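Local coordinates for protein nidogen (Mus musculus, PDB 1NPE) that serves as a basement membrane glycoprotein whose YWTD beta-propeller domain probably binds laminin and so helps link basement membrane networks, at residues A7-I12 and R252-T257. Numbering follows the deposited sequence.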
ATOM      1  N   ALA A   7       8.596  -9.134   2.323  1.00 23.61           N
ATOM      2  CA  ALA A   7       7.916  -8.778   3.554  1.00 22.96           C
ATOM      3  C   ALA A   7       6.652  -9.565   3.879  1.00 24.36           C
ATOM      4  O   ALA A   7       5.911  -9.988   2.992  1.00 22.95           O
ATOM      5  CB  ALA A   7       7.605  -7.289   3.551  1.00 21.66           C
ATOM      6  N   GLN A   8       6.440  -9.755   5.178  1.00 25.50           N
ATOM      7  CA  GLN A   8       5.271 -10.426   5.740  1.00 26.63           C
ATOM      8  C   GLN A   8       4.972  -9.674   7.026  1.00 25.95           C
ATOM      9  O   GLN A   8       5.781  -8.848   7.466  1.00 26.41           O
ATOM     10  CB  GLN A   8       5.552 -11.893   6.067  1.00 28.09           C
ATOM     11  CG  GLN A   8       5.262 -12.855   4.931  1.00 29.38           C
ATOM     12  CD  GLN A   8       5.561 -14.303   5.288  1.00 29.49           C
ATOM     13  OE1 GLN A   8       6.596 -14.608   5.873  1.00 33.95           O
ATOM     14  NE2 GLN A   8       4.658 -15.203   4.921  1.00 30.50           N
ATOM     15  N   THR A   9       3.800  -9.919   7.604  1.00 25.25           N
ATOM     16  CA  THR A   9       3.426  -9.258   8.844  1.00 23.70           C
ATOM     17  C   THR A   9       4.382  -9.721   9.930  1.00 23.13           C
ATOM     18  O   THR A   9       4.577 -10.921  10.124  1.00 23.52           O
ATOM     19  CB  THR A   9       1.966  -9.579   9.243  1.00 25.16           C
ATOM     20  OG1 THR A   9       1.071  -9.026   8.271  1.00 25.97           O
ATOM     21  CG2 THR A   9       1.627  -9.004  10.606  1.00 22.25           C
ATOM     22  N   GLY A  10       5.041  -8.751  10.563  1.00 23.69           N
ATOM     23  CA  GLY A  10       5.973  -9.026  11.644  1.00 21.92           C
ATOM     24  C   GLY A  10       7.367  -9.508  11.284  1.00 21.62           C
ATOM     25  O   GLY A  10       8.134  -9.846  12.183  1.00 21.96           O
ATOM     26  N   LYS A  11       7.723  -9.499  10.000  1.00 20.93           N
ATOM     27  CA  LYS A  11       9.047  -9.975   9.589  1.00 19.96           C
ATOM     28  C   LYS A  11       9.435  -9.656   8.151  1.00 19.18           C
ATOM     29  O   LYS A  11       8.631  -9.162   7.366  1.00 19.60           O
ATOM     30  CB  LYS A  11       9.114 -11.497   9.757  1.00 21.19           C
ATOM     31  CG  LYS A  11       8.007 -12.230   9.011  1.00 22.44           C
ATOM     32  CD  LYS A  11       8.118 -13.746   9.132  1.00 26.04           C
ATOM     33  CE  LYS A  11       9.315 -14.277   8.365  1.00 25.66           C
ATOM     34  NZ  LYS A  11       9.335 -15.759   8.407  1.00 27.80           N
ATOM     35  N   ILE A  12      10.702  -9.914   7.843  1.00 18.70           N
ATOM     36  CA  ILE A  12      11.249  -9.758   6.501  1.00 20.90           C
ATOM     37  C   ILE A  12      11.976 -11.084   6.261  1.00 22.59           C
ATOM     38  O   ILE A  12      12.842 -11.471   7.051  1.00 22.26           O
ATOM     39  CB  ILE A  12      12.283  -8.612   6.380  1.00 18.90           C
ATOM     40  CG1 ILE A  12      11.617  -7.247   6.567  1.00 18.82           C
ATOM     41  CG2 ILE A  12      12.950  -8.659   5.009  1.00 16.30           C
ATOM     42  CD1 ILE A  12      12.614  -6.100   6.523  1.00 15.00           C
ATOM     43  N   ARG A 252       0.012 -13.081   4.537  1.00 27.93           N
ATOM     44  CA  ARG A 252       0.081 -12.135   3.421  1.00 26.78           C
ATOM     45  C   ARG A 252       1.502 -11.635   3.110  1.00 24.71           C
ATOM     46  O   ARG A 252       2.192 -11.108   3.981  1.00 24.90           O
ATOM     47  CB  ARG A 252      -0.822 -10.938   3.717  1.00 28.56           C
ATOM     48  CG  ARG A 252      -1.338 -10.200   2.497  1.00 29.70           C
ATOM     49  CD  ARG A 252      -2.438 -10.981   1.832  1.00 31.46           C
ATOM     50  NE  ARG A 252      -3.666 -10.207   1.701  1.00 34.15           N
ATOM     51  CZ  ARG A 252      -4.797 -10.685   1.189  1.00 33.87           C
ATOM     52  NH1 ARG A 252      -4.859 -11.938   0.755  1.00 34.29           N
ATOM     53  NH2 ARG A 252      -5.870  -9.912   1.113  1.00 32.89           N
ATOM     54  N   LEU A 253       1.937 -11.840   1.873  1.00 21.91           N
ATOM     55  CA  LEU A 253       3.250 -11.388   1.427  1.00 21.10           C
ATOM     56  C   LEU A 253       3.143  -9.950   0.921  1.00 20.06           C
ATOM     57  O   LEU A 253       2.157  -9.596   0.287  1.00 18.52           O
ATOM     58  CB  LEU A 253       3.758 -12.269   0.282  1.00 22.34           C
ATOM     59  CG  LEU A 253       3.998 -13.759   0.533  1.00 22.73           C
ATOM     60  CD1 LEU A 253       4.721 -14.331  -0.665  1.00 24.78           C
ATOM     61  CD2 LEU A 253       4.851 -13.947   1.762  1.00 22.59           C
ATOM     62  N   TYR A 254       4.160  -9.130   1.180  1.00 18.06           N
ATOM     63  CA  TYR A 254       4.133  -7.750   0.716  1.00 18.00           C
ATOM     64  C   TYR A 254       5.286  -7.379  -0.226  1.00 17.49           C
ATOM     65  O   TYR A 254       5.453  -8.007  -1.270  1.00 18.35           O
ATOM     66  CB  TYR A 254       4.017  -6.789   1.905  1.00 18.39           C
ATOM     67  CG  TYR A 254       2.726  -6.994   2.672  1.00 21.66           C
ATOM     68  CD1 TYR A 254       1.493  -6.696   2.086  1.00 23.40           C
ATOM     69  CD2 TYR A 254       2.728  -7.545   3.957  1.00 22.50           C
ATOM     70  CE1 TYR A 254       0.294  -6.948   2.753  1.00 26.18           C
ATOM     71  CE2 TYR A 254       1.532  -7.800   4.635  1.00 25.56           C
ATOM     72  CZ  TYR A 254       0.323  -7.502   4.026  1.00 26.58           C
ATOM     73  OH  TYR A 254      -0.862  -7.794   4.662  1.00 30.06           O
ATOM     74  N   GLY A 255       6.053  -6.351   0.126  1.00 16.26           N
ATOM     75  CA  GLY A 255       7.156  -5.912  -0.710  1.00 15.08           C
ATOM     76  C   GLY A 255       8.216  -6.960  -0.983  1.00 16.06           C
ATOM     77  O   GLY A 255       8.367  -7.929  -0.237  1.00 17.46           O
ATOM     78  N   ILE A 256       8.975  -6.739  -2.047  1.00 15.77           N
ATOM     79  CA  ILE A 256      10.030  -7.652  -2.448  1.00 17.10           C
ATOM     80  C   ILE A 256      11.156  -6.862  -3.108  1.00 19.43           C
ATOM     81  O   ILE A 256      10.909  -5.925  -3.870  1.00 22.61           O
ATOM     82  CB  ILE A 256       9.484  -8.735  -3.418  1.00 14.87           C
ATOM     83  CG1 ILE A 256      10.511  -9.842  -3.635  1.00 12.71           C
ATOM     84  CG2 ILE A 256       9.073  -8.116  -4.737  1.00 13.46           C
ATOM     85  CD1 ILE A 256       9.937 -11.056  -4.345  1.00 11.82           C
ATOM     86  N   THR A 257      12.391  -7.233  -2.798  1.00 20.48           N
ATOM     87  CA  THR A 257      13.551  -6.562  -3.355  1.00 23.14           C
ATOM     88  C   THR A 257      14.719  -7.540  -3.451  1.00 24.57           C
ATOM     89  O   THR A 257      14.705  -8.607  -2.831  1.00 25.99           O
ATOM     90  CB  THR A 257      13.935  -5.327  -2.498  1.00 21.94           C
ATOM     91  OG1 THR A 257      14.958  -4.579  -3.161  1.00 24.46           O
ATOM     92  CG2 THR A 257      14.421  -5.746  -1.114  1.00 21.26           C
TER
HETATM   93  O   HOH W   1       1.605 -11.533   6.546  1.00 20.03           O
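Two backbone hydrogen bonds join Ala-7 to the chain at Tyr-254 and Gly-255. Ala-7 N donates to Gly-255 O at 2.8 Å, while Tyr-254 N donates to Ala-7 O at 2.7 Å. A water extends the pairing, accepting from Thr-9 N and donating to Arg-252 O. Such pairing is the propeller's closure: the C-terminal strand 256-259 lies antiparallel to the N-terminal strand 2-8 and completes the four-stranded sheet of one blade. Gly-10, at positive phi (79°), suits the type II turn from Gln-8 to Lys-11 that leads to the next strand.

Among side chains, Ala-7 CB packs 4.0 Å from Tyr-254 CB, a small apolar contact suited to this buried site. Gln-8 and Leu-253 run side by side, a branch methyl, CD2, lying 3.4 Å from the aliphatic Gln-8 CG. CD continues anti (chi2 180°), and the amide beyond gives NE2 to Lys-249 O. An alanine at Gln-8 would probably leave that carbonyl without its donor and open a gap beside the leucine methyl. The Tyr-254 ring turns its flat edge to Thr-9, CE2 3.9 Å from OG1, a hydroxyl suited to its hydrogen bond with an acidic side chain of the partner protein's chain.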